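Local coordinates for protein enoyl-CoA hydratase (Mycobacterium thermoresistibile, PDB 3T3W) that probably hydrates the double bond of enoyl-CoA thioesters in lipid metabolism, as a crotonase-fold enzyme of the enoyl-CoA hydratase/isomerase family, at residues 42-46 against 47-51; 99-102 against 103-107; 131-134 against 135-139; 247-250 against 251-255. All blocks are in the same frame, centred on the assembly; numbering follows the deposited sequence.

Contact 1 (42-46 against 47-51)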
# COMPACT_ATOMS: atom_id res chain seq x y z
N ASN F 42 32.62 5.85 -19.42
CA ASN F 42 32.21 5.52 -18.07
C ASN F 42 31.31 4.30 -17.99
O ASN F 42 30.43 4.20 -17.13
CB ASN F 42 31.64 6.75 -17.35
CG ASN F 42 32.68 7.84 -17.22
OD1 ASN F 42 33.85 7.55 -16.87
ND2 ASN F 42 32.31 9.08 -17.56
N ALA F 43 31.55 3.35 -18.89
CA ALA F 43 30.92 2.05 -18.78
C ALA F 43 31.32 1.45 -17.45
O ALA F 43 32.48 1.60 -17.01
CB ALA F 43 31.36 1.15 -19.94
N GLN F 44 30.38 0.75 -16.82
CA GLN F 44 30.55 0.29 -15.44
C GLN F 44 30.85 -1.20 -15.38
O GLN F 44 29.97 -2.01 -15.64
CB GLN F 44 29.27 0.55 -14.67
CG GLN F 44 28.76 1.99 -14.75
CD GLN F 44 27.29 2.04 -14.37
OE1 GLN F 44 26.84 1.28 -13.51
NE2 GLN F 44 26.53 2.88 -15.08
N ASN F 45 32.07 -1.57 -15.01
CA ASN F 45 32.39 -2.95 -14.72
C ASN F 45 32.26 -3.19 -13.21
O ASN F 45 32.04 -2.24 -12.46
CB ASN F 45 33.78 -3.35 -15.29
CG ASN F 45 34.94 -2.53 -14.74
OD1 ASN F 45 34.83 -1.82 -13.72
ND2 ASN F 45 36.09 -2.66 -15.41
N PRO F 46 32.34 -4.44 -12.76
CA PRO F 46 32.17 -4.66 -11.31
C PRO F 46 33.14 -3.90 -10.42
O PRO F 46 32.72 -3.37 -9.34
CB PRO F 46 32.28 -6.18 -11.19
CG PRO F 46 31.74 -6.69 -12.49
CD PRO F 46 32.30 -5.72 -13.50
N GLU F 47 34.42 -3.79 -10.83
CA GLU F 47 35.39 -3.07 -10.05
C GLU F 47 35.01 -1.58 -9.95
O GLU F 47 35.10 -0.99 -8.87
CB GLU F 47 36.82 -3.20 -10.59
CG GLU F 47 37.83 -2.41 -9.74
CD GLU F 47 39.26 -2.51 -10.23
OE1 GLU F 47 39.53 -3.38 -11.10
OE2 GLU F 47 40.10 -1.72 -9.68
N LEU F 48 34.61 -0.96 -11.06
CA LEU F 48 34.19 0.44 -10.98
C LEU F 48 33.06 0.62 -9.95
O LEU F 48 33.07 1.53 -9.15
CB LEU F 48 33.77 0.96 -12.36
CG LEU F 48 33.39 2.44 -12.45
CD1 LEU F 48 33.71 3.01 -13.84
CD2 LEU F 48 31.92 2.66 -12.06
N LEU F 49 32.08 -0.26 -9.99
CA LEU F 49 30.93 -0.16 -9.07
C LEU F 49 31.34 -0.39 -7.62
O LEU F 49 30.89 0.33 -6.72
CB LEU F 49 29.85 -1.13 -9.52
CG LEU F 49 29.09 -0.69 -10.78
CD1 LEU F 49 28.20 -1.83 -11.30
CD2 LEU F 49 28.26 0.54 -10.49
N ASP F 50 32.24 -1.34 -7.38
CA ASP F 50 32.80 -1.52 -6.02
C ASP F 50 33.52 -0.27 -5.53
O ASP F 50 33.37 0.16 -4.38
CB ASP F 50 33.75 -2.71 -5.94
CG ASP F 50 33.08 -4.05 -6.15
OD1 ASP F 50 31.84 -4.15 -6.10
OD2 ASP F 50 33.85 -5.02 -6.41
N GLU F 51 34.29 0.36 -6.42
CA GLU F 51 35.05 1.54 -6.07
C GLU F 51 34.11 2.74 -5.82
O GLU F 51 34.31 3.57 -4.90
CB GLU F 51 36.07 1.81 -7.18
CG GLU F 51 37.10 2.82 -6.84
CD GLU F 51 38.18 3.06 -7.93
OE1 GLU F 51 38.24 2.29 -8.91
OE2 GLU F 51 38.93 4.05 -7.76
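Asn45 sits at the N-cap of helix 46-61 and turns its side chain back onto the first turn, crossing that of Leu48 at about a right angle. From CB, chi1 of 60° sets CG between the backbone N and the carbonyl carbon, and this folds the amide under the start of the helix. CG itself is 4.0 Å from Leu48 N. One atom further on, OD1 accepts the Leu48 N-H at 2.8 Å, a bond 162° at the hydrogen, and it also lies 3.3 Å from Leu48 CB. The backbone follows with Leu49 N to Asn45 O and Asp50 N to Pro46 O, the regular ladder of the helix.

Further back, Gln44 OE1 rests 3.4 Å from Leu49 CD2, an oxygen against a methyl. The other end of that amide is held by Ser78 and by the carbonyl of Gly131. Asp50 bonds to Tyr109 and forms a salt bridge with Arg105, both of helix 95-115. At the helix start, then, Leu48 N is held by a side-chain oxygen, Leu49 N and Asp50 N by the carbonyls of Asn45 and Pro46, while Leu49 packs on Leu135 and Tyr106.

Contact 2 (99-102 against 103-107). With ZN (zinc ion), chain T.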
# COMPACT_ATOMS: atom_id res chain seq x y z
N TYR F 99 21.37 -13.51 -10.95
CA TYR F 99 20.49 -12.92 -9.93
C TYR F 99 21.30 -12.44 -8.73
O TYR F 99 21.12 -11.31 -8.27
CB TYR F 99 19.44 -13.98 -9.49
CG TYR F 99 18.26 -13.44 -8.70
CD1 TYR F 99 17.00 -13.33 -9.30
CD2 TYR F 99 18.38 -13.06 -7.36
CE1 TYR F 99 15.95 -12.79 -8.61
CE2 TYR F 99 17.32 -12.51 -6.66
CZ TYR F 99 16.10 -12.41 -7.28
OH TYR F 99 15.05 -11.88 -6.59
N ALA F 100 22.20 -13.29 -8.22
CA ALA F 100 23.00 -12.95 -7.07
C ALA F 100 23.87 -11.74 -7.36
O ALA F 100 23.94 -10.80 -6.55
CB ALA F 100 23.87 -14.14 -6.65
N HIS F 101 24.59 -11.75 -8.48
CA HIS F 101 25.53 -10.67 -8.73
C HIS F 101 24.82 -9.35 -9.02
O HIS F 101 25.25 -8.27 -8.55
CB HIS F 101 26.48 -11.09 -9.83
CG HIS F 101 27.60 -11.98 -9.35
ND1 HIS F 101 27.51 -13.33 -9.34
CD2 HIS F 101 28.81 -11.66 -8.76
CE1 HIS F 101 28.65 -13.84 -8.81
NE2 HIS F 101 29.44 -12.84 -8.48
N GLU F 102 23.72 -9.39 -9.76
CA GLU F 102 22.99 -8.16 -10.07
C GLU F 102 22.29 -7.65 -8.81
O GLU F 102 22.16 -6.43 -8.61
CB GLU F 102 21.97 -8.40 -11.18
CG GLU F 102 22.62 -8.69 -12.55
CD GLU F 102 21.71 -8.37 -13.73
OE1 GLU F 102 22.28 -8.17 -14.86
OE2 GLU F 102 20.46 -8.30 -13.57
N SER F 103 21.84 -8.56 -7.94
CA SER F 103 21.17 -8.10 -6.73
C SER F 103 22.12 -7.28 -5.85
O SER F 103 21.68 -6.36 -5.15
CB SER F 103 20.46 -9.21 -5.94
OG SER F 103 21.38 -10.04 -5.30
N ARG F 104 23.40 -7.61 -5.87
CA ARG F 104 24.39 -6.92 -5.08
C ARG F 104 24.82 -5.61 -5.74
O ARG F 104 24.62 -4.51 -5.20
CB ARG F 104 25.60 -7.83 -4.85
CG ARG F 104 26.73 -7.17 -4.05
CD ARG F 104 28.01 -8.00 -4.06
NE ARG F 104 29.16 -7.20 -3.59
CZ ARG F 104 30.43 -7.57 -3.69
NH1 ARG F 104 30.76 -8.74 -4.25
NH2 ARG F 104 31.40 -6.76 -3.22
N ARG F 105 25.41 -5.69 -6.92
CA ARG F 105 26.06 -4.47 -7.46
C ARG F 105 25.14 -3.49 -8.19
O ARG F 105 25.51 -2.33 -8.37
CB ARG F 105 27.22 -4.84 -8.36
CG ARG F 105 28.34 -5.52 -7.60
CD ARG F 105 29.55 -5.62 -8.52
NE ARG F 105 30.77 -6.01 -7.82
CZ ARG F 105 31.23 -7.25 -7.71
NH1 ARG F 105 30.55 -8.28 -8.20
NH2 ARG F 105 32.43 -7.44 -7.12
N TYR F 106 23.97 -3.95 -8.61
CA TYR F 106 23.04 -3.09 -9.27
C TYR F 106 22.00 -2.66 -8.21
O TYR F 106 22.02 -1.50 -7.73
CB TYR F 106 22.47 -3.78 -10.51
CG TYR F 106 23.52 -4.17 -11.56
CD1 TYR F 106 24.74 -3.48 -11.64
CD2 TYR F 106 23.28 -5.18 -12.50
CE1 TYR F 106 25.67 -3.83 -12.60
CE2 TYR F 106 24.20 -5.52 -13.47
CZ TYR F 106 25.40 -4.84 -13.50
OH TYR F 106 26.36 -5.13 -14.46
N LEU F 107 21.20 -3.59 -7.73
CA LEU F 107 20.07 -3.22 -6.86
C LEU F 107 20.49 -2.73 -5.47
O LEU F 107 20.09 -1.62 -5.04
CB LEU F 107 19.13 -4.41 -6.72
CG LEU F 107 17.78 -4.13 -6.05
CD1 LEU F 107 16.99 -3.15 -6.89
CD2 LEU F 107 17.00 -5.41 -5.87
ZN ZN T . 20.27 -7.52 -15.52
O HOH W 1 20.70 -6.61 -17.38
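Tyr99 to Leu107 runs as one continuous piece of helix 95-115, yet its hydrogen-bonding pattern changes along the way. Ser103 N bonds to Tyr99 O and Arg105 N to His101 O in the usual i to i+4 manner, while the bond from Arg104 N to Ala100 O is weak. At Glu102 the carbonyl O takes two donors, Tyr106 N and Leu107 N, both at 3.1 Å. The second of these spans five residues and marks a wider pi-type turn. Ser103 OG also turns back along the helix to donate to Ala100 O at 2.9 Å from above the carbonyl plane, and it has a second partner in Arg226 of the second subunit.

The Glu102 side chain lies across one edge of the Tyr106 ring. Its CG is 3.6 Å from Tyr106 CD2 and OE1 is 3.6 Å from Tyr106 CE2, in the ring plane, with carboxylate and ring planes 61° apart. Beyond CG the chain is extended, which carries the carboxylate out to the zinc ion. Both oxygens bind it, OE1 at 2.2 Å from the metal and OE2 at 2.1 Å. The Tyr106 ring, for its part, stacks with that of His81.

A bidentate glutamate on a helix, joined by Glu163, His252, His256 and a water, makes a carboxylate-histidine zinc site, here set between helices 95-115 and 241-263 of a crotonase-like fold, with Glu163 coming in from a loop.

Contact 3 (131-134 against 135-139)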
# COMPACT_ATOMS: atom_id res chain seq x y z
N GLY F 131 22.13 1.35 -17.54
CA GLY F 131 22.80 1.33 -16.22
C GLY F 131 23.29 2.69 -15.72
O GLY F 131 23.49 2.87 -14.53
N GLY F 132 23.57 3.65 -16.60
CA GLY F 132 23.84 5.03 -16.17
C GLY F 132 22.78 5.60 -15.20
O GLY F 132 23.08 6.37 -14.26
N LEU F 133 21.53 5.22 -15.44
CA LEU F 133 20.41 5.67 -14.61
C LEU F 133 20.52 5.16 -13.19
O LEU F 133 20.00 5.79 -12.25
CB LEU F 133 19.09 5.21 -15.24
CG LEU F 133 18.85 5.80 -16.65
CD1 LEU F 133 17.78 5.00 -17.37
CD2 LEU F 133 18.44 7.29 -16.52
N LEU F 134 21.17 4.02 -12.99
CA LEU F 134 21.40 3.49 -11.65
C LEU F 134 22.41 4.30 -10.86
O LEU F 134 22.47 4.17 -9.63
CB LEU F 134 21.83 2.01 -11.69
CG LEU F 134 20.70 1.00 -11.67
CD1 LEU F 134 19.85 1.14 -12.93
CD2 LEU F 134 21.20 -0.41 -11.50
N LEU F 135 23.15 5.18 -11.53
CA LEU F 135 24.09 6.05 -10.83
C LEU F 135 23.45 7.39 -10.46
O LEU F 135 23.74 7.89 -9.38
CB LEU F 135 25.35 6.28 -11.65
CG LEU F 135 26.04 5.01 -12.20
CD1 LEU F 135 27.40 5.38 -12.86
CD2 LEU F 135 26.23 3.94 -11.10
N CYS F 136 22.63 7.98 -11.33
CA CYS F 136 22.06 9.28 -11.06
C CYS F 136 20.72 9.21 -10.32
O CYS F 136 20.47 10.06 -9.46
CB CYS F 136 21.95 10.14 -12.34
SG CYS F 136 20.93 9.48 -13.65
N TRP F 137 19.86 8.24 -10.62
CA TRP F 137 18.57 8.18 -9.90
C TRP F 137 18.67 8.12 -8.40
O TRP F 137 17.85 8.75 -7.72
CB TRP F 137 17.68 7.05 -10.40
CG TRP F 137 16.97 7.29 -11.70
CD1 TRP F 137 16.58 8.49 -12.26
CD2 TRP F 137 16.43 6.26 -12.58
NE1 TRP F 137 15.88 8.30 -13.43
CE2 TRP F 137 15.75 6.96 -13.67
CE3 TRP F 137 16.45 4.88 -12.57
CZ2 TRP F 137 15.12 6.29 -14.69
CZ3 TRP F 137 15.82 4.21 -13.61
CH2 TRP F 137 15.16 4.90 -14.63
N PRO F 138 19.67 7.41 -7.83
CA PRO F 138 19.81 7.40 -6.35
C PRO F 138 20.16 8.77 -5.72
O PRO F 138 20.03 8.94 -4.51
CB PRO F 138 20.92 6.37 -6.10
CG PRO F 138 20.74 5.44 -7.28
CD PRO F 138 20.51 6.36 -8.44
N CYS F 139 20.67 9.69 -6.53
CA CYS F 139 20.96 11.03 -6.04
C CYS F 139 19.64 11.77 -5.79
O CYS F 139 18.63 11.53 -6.45
CB CYS F 139 21.85 11.80 -7.02
SG CYS F 139 23.53 11.11 -7.21
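Leu133 and Trp137, one helical turn apart, both place CG anti to their own carbonyl carbon, with chi1 of -62° and -78°. Those torsions lay the indole over the leucine: Leu133 CB stands 3.7 Å from the centroid of the six-membered ring and only 9° off its normal, a CH-pi contact on one face. The two methyls spread outward from there along the same ring. CD1 touches Trp137 CH2 at 3.8 Å and CD2 touches Trp137 CZ2 at 3.9 Å.

The backbone beneath belongs to helix 133-136 and its flanks. Gly132 O receives Leu135 N at 3.0 Å from well above the carbonyl plane, and Cys136 N only weakly, whereas Trp137 N bonds to Leu133 O at 2.9 Å. In the crotonase family the glycine-rich start of this helix commonly supplies a backbone N-H to the oxyanion hole, and Gly131-Gly132 may do so here. A type I turn from Cys136 to Cys139 then leads toward strand 141-145. Pro138 has no N-H to offer; its CD comes within 3.2 Å of Leu134 O.

Around this core the other side chains fan out, Leu134 to Tyr106, Leu135 to Leu49 and Leu52, and Cys136 to Ala122 and Val124 of strand 120-124. The chemistry is thus mainly that of a buried apolar cluster whose carbonyls still find donors: Leu134 O in Ser110 of helix 95-115 and, within the turn, those of Trp137 and Cys139 in Arg174 of the third subunit.

Contact 4 (247-250 against 251-255). With ZN (zinc ion), chain T.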
# COMPACT_ATOMS: atom_id res chain seq x y z
N SER F 247 9.91 -5.68 -6.61
CA SER F 247 9.06 -6.38 -7.54
C SER F 247 9.63 -6.38 -8.95
O SER F 247 9.68 -7.44 -9.63
CB SER F 247 7.65 -5.79 -7.53
OG SER F 247 6.72 -6.67 -8.10
N VAL F 248 10.07 -5.21 -9.41
CA VAL F 248 10.52 -5.10 -10.78
C VAL F 248 11.86 -5.80 -10.97
O VAL F 248 12.15 -6.33 -12.04
CB VAL F 248 10.53 -3.63 -11.29
CG1 VAL F 248 10.99 -3.60 -12.75
CG2 VAL F 248 9.10 -3.04 -11.18
N PHE F 249 12.66 -5.89 -9.92
CA PHE F 249 13.91 -6.65 -10.02
C PHE F 249 13.64 -8.09 -10.47
O PHE F 249 14.28 -8.59 -11.38
CB PHE F 249 14.71 -6.61 -8.71
CG PHE F 249 16.02 -7.32 -8.80
CD1 PHE F 249 17.07 -6.75 -9.48
CD2 PHE F 249 16.18 -8.58 -8.28
CE1 PHE F 249 18.29 -7.38 -9.56
CE2 PHE F 249 17.43 -9.25 -8.38
CZ PHE F 249 18.48 -8.62 -9.02
N ASP F 250 12.63 -8.73 -9.89
CA ASP F 250 12.27 -10.06 -10.34
C ASP F 250 11.73 -10.08 -11.79
O ASP F 250 12.06 -11.01 -12.55
CB ASP F 250 11.27 -10.74 -9.39
CG ASP F 250 11.89 -10.96 -8.02
OD1 ASP F 250 12.94 -11.69 -7.98
OD2 ASP F 250 11.39 -10.36 -7.01
N ILE F 251 10.95 -9.08 -12.17
CA ILE F 251 10.50 -8.96 -13.58
C ILE F 251 11.74 -8.89 -14.53
O ILE F 251 11.81 -9.58 -15.56
CB ILE F 251 9.56 -7.76 -13.74
CG1 ILE F 251 8.26 -7.99 -12.97
CG2 ILE F 251 9.31 -7.42 -15.25
CD1 ILE F 251 7.36 -6.77 -12.76
N HIS F 252 12.70 -8.05 -14.18
CA HIS F 252 13.95 -7.93 -14.91
C HIS F 252 14.64 -9.28 -15.02
O HIS F 252 15.07 -9.68 -16.12
CB HIS F 252 14.80 -6.88 -14.23
CG HIS F 252 16.17 -6.72 -14.85
ND1 HIS F 252 16.47 -5.69 -15.68
CD2 HIS F 252 17.33 -7.48 -14.71
CE1 HIS F 252 17.76 -5.82 -16.09
NE2 HIS F 252 18.28 -6.91 -15.52
N GLN F 253 14.70 -10.01 -13.93
CA GLN F 253 15.33 -11.32 -13.94
C GLN F 253 14.61 -12.36 -14.81
O GLN F 253 15.24 -13.27 -15.36
CB GLN F 253 15.55 -11.81 -12.49
CG GLN F 253 16.54 -10.96 -11.70
CD GLN F 253 17.94 -10.94 -12.29
OE1 GLN F 253 18.38 -11.91 -12.87
NE2 GLN F 253 18.61 -9.80 -12.19
N THR F 254 13.29 -12.26 -14.95
CA THR F 254 12.60 -13.17 -15.89
C THR F 254 13.09 -12.90 -17.33
O THR F 254 13.00 -13.80 -18.19
CB THR F 254 11.04 -13.09 -15.86
OG1 THR F 254 10.58 -11.82 -16.36
CG2 THR F 254 10.53 -13.38 -14.44
N GLY F 255 13.56 -11.68 -17.59
CA GLY F 255 14.14 -11.36 -18.92
C GLY F 255 15.40 -12.12 -19.15
O GLY F 255 15.62 -12.76 -20.22
ZN ZN T . 20.27 -7.52 -15.52
O HOH W 1 20.70 -6.61 -17.38
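A zinc site on helix 241-263 frames this contact, and the helix carries two of its ligands, His252 and His256, one turn apart. His252 NE2 binds the metal at 2.1 Å, while ND1 at the ring's other side bonds to the carbonyl of Gly161, a second-shell contact that fixes the rotation of the ring. A chi1 of 177°, with CG anti to the backbone N, sends this imidazole out from the helix. Water 1, also a zinc ligand, lies in the plane of the imidazole.

Next along, Gln253 bends at chi2 (-61°) and folds over Phe249. Its CG stands 4.1 Å from the centroid of the phenyl ring, 22° off the normal, a CH-pi contact over one face, while the amide NE2 comes 3.4 Å from Phe249 CZ, the amide turned obliquely to the ring. NE2 donates to OE2 of Glu102, itself a zinc ligand, so the glutamine links the aromatic packing to the metal shell.

Asp250 receives Tyr99 OH on OD1 and makes a salt bridge to Arg230 of the second subunit through OD2. Backbone bonds run regularly beneath, His252 N to Val248 O at 2.8 Å among them. Thr254 turns OG1 back to donate to Ile251 O, 2.7 Å away, in the carbonyl plane and on a lone pair.

From the N terminus, the four contacts come one after another, none nested in or crossing another, and each is a turn of continuous chain. Contact 1 turns the loop after strand 30-35 into helix 46-61. Contact 2 lies on helix 95-115 and meets contact 1 through Arg105 to Asp50 and through packing of Tyr106 on Leu49. Contact 3, close to the geometric centre of the chain, touches contact 1 at Gln44 and contact 2 where Leu134 packs on Tyr106. Contact 4, on helix 241-263, shares the zinc ion and water 1 with contact 2, tying that late helix to 95-115; it touches neither contact 1 nor contact 3.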